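Local atomic coordinates of thermophilic dibenzothiophene desulfurization enzyme C (Paenibacillus sp. A11-2, PDB entry 5XDC), a protein that probably uses reduced FMN and molecular oxygen to oxidise dibenzothiophene, first to the sulfoxide and then to the sulfone. Residues L55-S60 / L66-P71. Sequence-based numbering, arbitrary orientation.
Sequences LTLLIS and LGESWP
The carbonyl oxygen of Thr56 is gripped from both faces of its plane: Leu66 N points its hydrogen almost straight at Thr56 O (177°), 3.1 Å away and well above the carbonyl plane, while Ile59 N comes to the opposite face and closes the type I turn of Thr56 to Ile59. Two further backbone bonds follow, Glu68 N to Leu57 O at 2.8 Å and Gly67 N to Ile59 O at 2.9 Å. The turn thus offers three carbonyls to successive amides of 66-68, a worked example of a turn and a short loop joined by backbone bonds without a sheet. Gly67 bends the chain here with a positive phi of 60°. A water donates to Glu68 O and, weakly, to Leu58 O.

Side-chain packing adds to these backbone bonds. Leu66 CD1 meets Leu57 CD2 at 3.7 Å, and Leu57 CD2 also lies against CB and CG of Glu68, the two side chains running side by side and pointing the same way. Bent at chi2 (-74°), Glu68 turns back so that OE1 accepts from Ser69 N with its anti lone pair and bonds Thr72 OG1 as well; the carboxylate thereby ties down the start of helix 70-83, whose N-cap position Ser69 holds. Leu58 sets CD1 over one face of the Trp70 indole, 3.5 Å from the centroid of its six-membered ring, in a CH-pi contact, with CD2 on the backbone of Glu68 and Ser69. Trp324 meets the indole edge-to-face, and Ala99 of helix 85-104 touches it too. Were Trp70 an alanine, the indole face under Leu58 CD1 would be gone and a gap would probably open beside Trp324. Backbone bonds therefore fix the path of the connection between helices 43-52 and 70-83 in the acyl-CoA dehydrogenase-like N-terminal domain, while Leu58 and Trp70 join it to helices 85-104 and 293-324 largely by apolar and aromatic contact, with Trp70 N also bonded to Gln321 OE1.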
ATOM      1  N   LEU B  55      15.860  34.094 -12.552  1.00 14.76           N
ATOM      2  CA  LEU B  55      16.386  33.293 -13.656  1.00 15.86           C
ATOM      3  C   LEU B  55      17.910  33.311 -13.683  1.00 13.75           C
ATOM      4  O   LEU B  55      18.523  32.426 -14.291  1.00 15.27           O
ATOM      5  CB  LEU B  55      15.827  33.775 -14.998  1.00 15.25           C
ATOM      6  CG  LEU B  55      14.304  33.687 -15.173  1.00 17.23           C
ATOM      7  CD1 LEU B  55      13.783  34.503 -16.370  1.00 17.69           C
ATOM      8  CD2 LEU B  55      13.844  32.233 -15.316  1.00 14.10           C
ATOM      9  N   THR B  56      18.537  34.290 -13.023  1.00 16.26           N
ATOM     10  CA  THR B  56      19.987  34.398 -12.971  1.00 17.32           C
ATOM     11  C   THR B  56      20.576  33.772 -11.708  1.00 18.83           C
ATOM     12  O   THR B  56      21.737  34.029 -11.388  1.00 17.02           O
ATOM     13  CB  THR B  56      20.418  35.869 -13.062  1.00 15.78           C
ATOM     14  OG1 THR B  56      20.127  36.541 -11.836  1.00 15.54           O
ATOM     15  CG2 THR B  56      19.699  36.595 -14.193  1.00 17.28           C
ATOM     16  N   LEU B  57      19.803  32.938 -10.993  1.00 16.37           N
ATOM     17  CA  LEU B  57      20.254  32.402  -9.705  1.00 16.41           C
ATOM     18  C   LEU B  57      21.634  31.766  -9.777  1.00 16.69           C
ATOM     19  O   LEU B  57      22.435  31.916  -8.847  1.00 16.90           O
ATOM     20  CB  LEU B  57      19.242  31.377  -9.164  1.00 14.28           C
ATOM     21  CG  LEU B  57      18.127  31.975  -8.301  1.00 17.14           C
ATOM     22  CD1 LEU B  57      16.957  31.001  -8.125  1.00 17.08           C
ATOM     23  CD2 LEU B  57      18.681  32.364  -6.923  1.00 19.37           C
ATOM     24  N   LEU B  58      21.925  31.014 -10.835  1.00 14.66           N
ATOM     25  CA  LEU B  58      23.155  30.234 -10.900  1.00 15.66           C
ATOM     26  C   LEU B  58      24.266  30.922 -11.687  1.00 17.43           C
ATOM     27  O   LEU B  58      25.378  30.384 -11.751  1.00 22.08           O
ATOM     28  CB  LEU B  58      22.890  28.849 -11.508  1.00 16.12           C
ATOM     29  CG  LEU B  58      22.028  27.901 -10.670  1.00 15.85           C
ATOM     30  CD1 LEU B  58      21.699  26.650 -11.472  1.00 16.91           C
ATOM     31  CD2 LEU B  58      22.715  27.530  -9.365  1.00 17.64           C
ATOM     32  N   ILE B  59      23.997  32.069 -12.299  1.00 14.82           N
ATOM     33  CA  ILE B  59      25.051  32.826 -12.969  1.00 15.78           C
ATOM     34  C   ILE B  59      25.885  33.504 -11.887  1.00 14.47           C
ATOM     35  O   ILE B  59      25.337  34.069 -10.940  1.00 17.46           O
ATOM     36  CB  ILE B  59      24.451  33.847 -13.948  1.00 17.11           C
ATOM     37  CG1 ILE B  59      23.757  33.131 -15.116  1.00 16.34           C
ATOM     38  CG2 ILE B  59      25.524  34.806 -14.505  1.00 15.24           C
ATOM     39  CD1 ILE B  59      22.918  34.063 -15.977  1.00 17.58           C
ATOM     40  N   SER B  60      27.207  33.431 -12.015  1.00 14.58           N
ATOM     41  CA  SER B  60      28.089  34.024 -11.015  1.00 16.75           C
ATOM     42  C   SER B  60      27.854  35.525 -10.887  1.00 18.06           C
ATOM     43  O   SER B  60      27.426  36.199 -11.824  1.00 17.34           O
ATOM     44  CB  SER B  60      29.543  33.782 -11.392  1.00 18.51           C
ATOM     45  OG  SER B  60      29.862  34.547 -12.544  1.00 18.42           O
ATOM     46  N   LEU B  66      23.228  36.119  -9.592  1.00 17.62           N
ATOM     47  CA  LEU B  66      23.051  36.141  -8.144  1.00 17.76           C
ATOM     48  C   LEU B  66      24.085  35.313  -7.391  1.00 18.39           C
ATOM     49  O   LEU B  66      24.205  35.474  -6.171  1.00 20.20           O
ATOM     50  CB  LEU B  66      21.639  35.643  -7.777  1.00 17.97           C
ATOM     51  CG  LEU B  66      20.496  36.499  -8.334  1.00 18.11           C
ATOM     52  CD1 LEU B  66      19.125  35.899  -8.042  1.00 19.95           C
ATOM     53  CD2 LEU B  66      20.554  37.907  -7.786  1.00 23.23           C
ATOM     54  N   GLY B  67      24.835  34.452  -8.074  1.00 14.76           N
ATOM     55  CA  GLY B  67      25.836  33.621  -7.428  1.00 18.13           C
ATOM     56  C   GLY B  67      25.278  32.706  -6.370  1.00 22.17           C
ATOM     57  O   GLY B  67      25.942  32.458  -5.354  1.00 20.99           O
ATOM     58  N   GLU B  68      24.064  32.205  -6.574  1.00 18.61           N
ATOM     59  CA  GLU B  68      23.419  31.329  -5.612  1.00 17.14           C
ATOM     60  C   GLU B  68      23.722  29.868  -5.933  1.00 16.97           C
ATOM     61  O   GLU B  68      24.450  29.542  -6.873  1.00 18.70           O
ATOM     62  CB  GLU B  68      21.920  31.609  -5.586  1.00 18.12           C
ATOM     63  CG  GLU B  68      21.511  32.550  -4.499  1.00 20.91           C
ATOM     64  CD  GLU B  68      21.531  31.895  -3.114  1.00 28.50           C
ATOM     65  OE1 GLU B  68      21.911  30.696  -2.989  1.00 26.17           O
ATOM     66  OE2 GLU B  68      21.154  32.588  -2.157  1.00 28.76           O
ATOM     67  N   SER B  69      23.157  28.965  -5.129  1.00 17.80           N
ATOM     68  CA  SER B  69      23.480  27.552  -5.169  1.00 17.30           C
ATOM     69  C   SER B  69      22.276  26.725  -5.611  1.00 12.60           C
ATOM     70  O   SER B  69      21.130  27.181  -5.567  1.00 16.62           O
ATOM     71  CB  SER B  69      23.926  27.073  -3.788  1.00 19.13           C
ATOM     72  OG  SER B  69      22.811  27.146  -2.903  1.00 21.76           O
ATOM     73  N   TRP B  70      22.560  25.489  -5.990  1.00 16.58           N
ATOM     74  CA  TRP B  70      21.487  24.562  -6.347  1.00 17.49           C
ATOM     75  C   TRP B  70      20.499  24.327  -5.208  1.00 16.16           C
ATOM     76  O   TRP B  70      19.283  24.308  -5.477  1.00 15.82           O
ATOM     77  CB  TRP B  70      22.103  23.253  -6.845  1.00 15.45           C
ATOM     78  CG  TRP B  70      22.492  23.294  -8.281  1.00 15.95           C
ATOM     79  CD1 TRP B  70      23.758  23.338  -8.795  1.00 17.11           C
ATOM     80  CD2 TRP B  70      21.603  23.290  -9.404  1.00 15.46           C
ATOM     81  NE1 TRP B  70      23.708  23.352 -10.165  1.00 17.32           N
ATOM     82  CE2 TRP B  70      22.398  23.336 -10.565  1.00 18.03           C
ATOM     83  CE3 TRP B  70      20.213  23.262  -9.536  1.00 16.81           C
ATOM     84  CZ2 TRP B  70      21.851  23.332 -11.842  1.00 15.68           C
ATOM     85  CZ3 TRP B  70      19.667  23.264 -10.811  1.00 14.24           C
ATOM     86  CH2 TRP B  70      20.483  23.313 -11.944  1.00 12.26           C
ATOM     87  N   PRO B  71      20.913  24.173  -3.943  1.00 17.47           N
ATOM     88  CA  PRO B  71      19.907  24.106  -2.865  1.00 17.91           C
ATOM     89  C   PRO B  71      18.879  25.232  -2.900  1.00 20.14           C
ATOM     90  O   PRO B  71      17.678  24.986  -2.730  1.00 17.78           O
ATOM     91  CB  PRO B  71      20.781  24.138  -1.597  1.00 18.20           C
ATOM     92  CG  PRO B  71      22.006  23.406  -2.008  1.00 19.60           C
ATOM     93  CD  PRO B  71      22.258  23.834  -3.448  1.00 19.41           C
TER
HETATM   94  O   HOH W   1      26.281  30.439  -8.707  1.00 28.44           O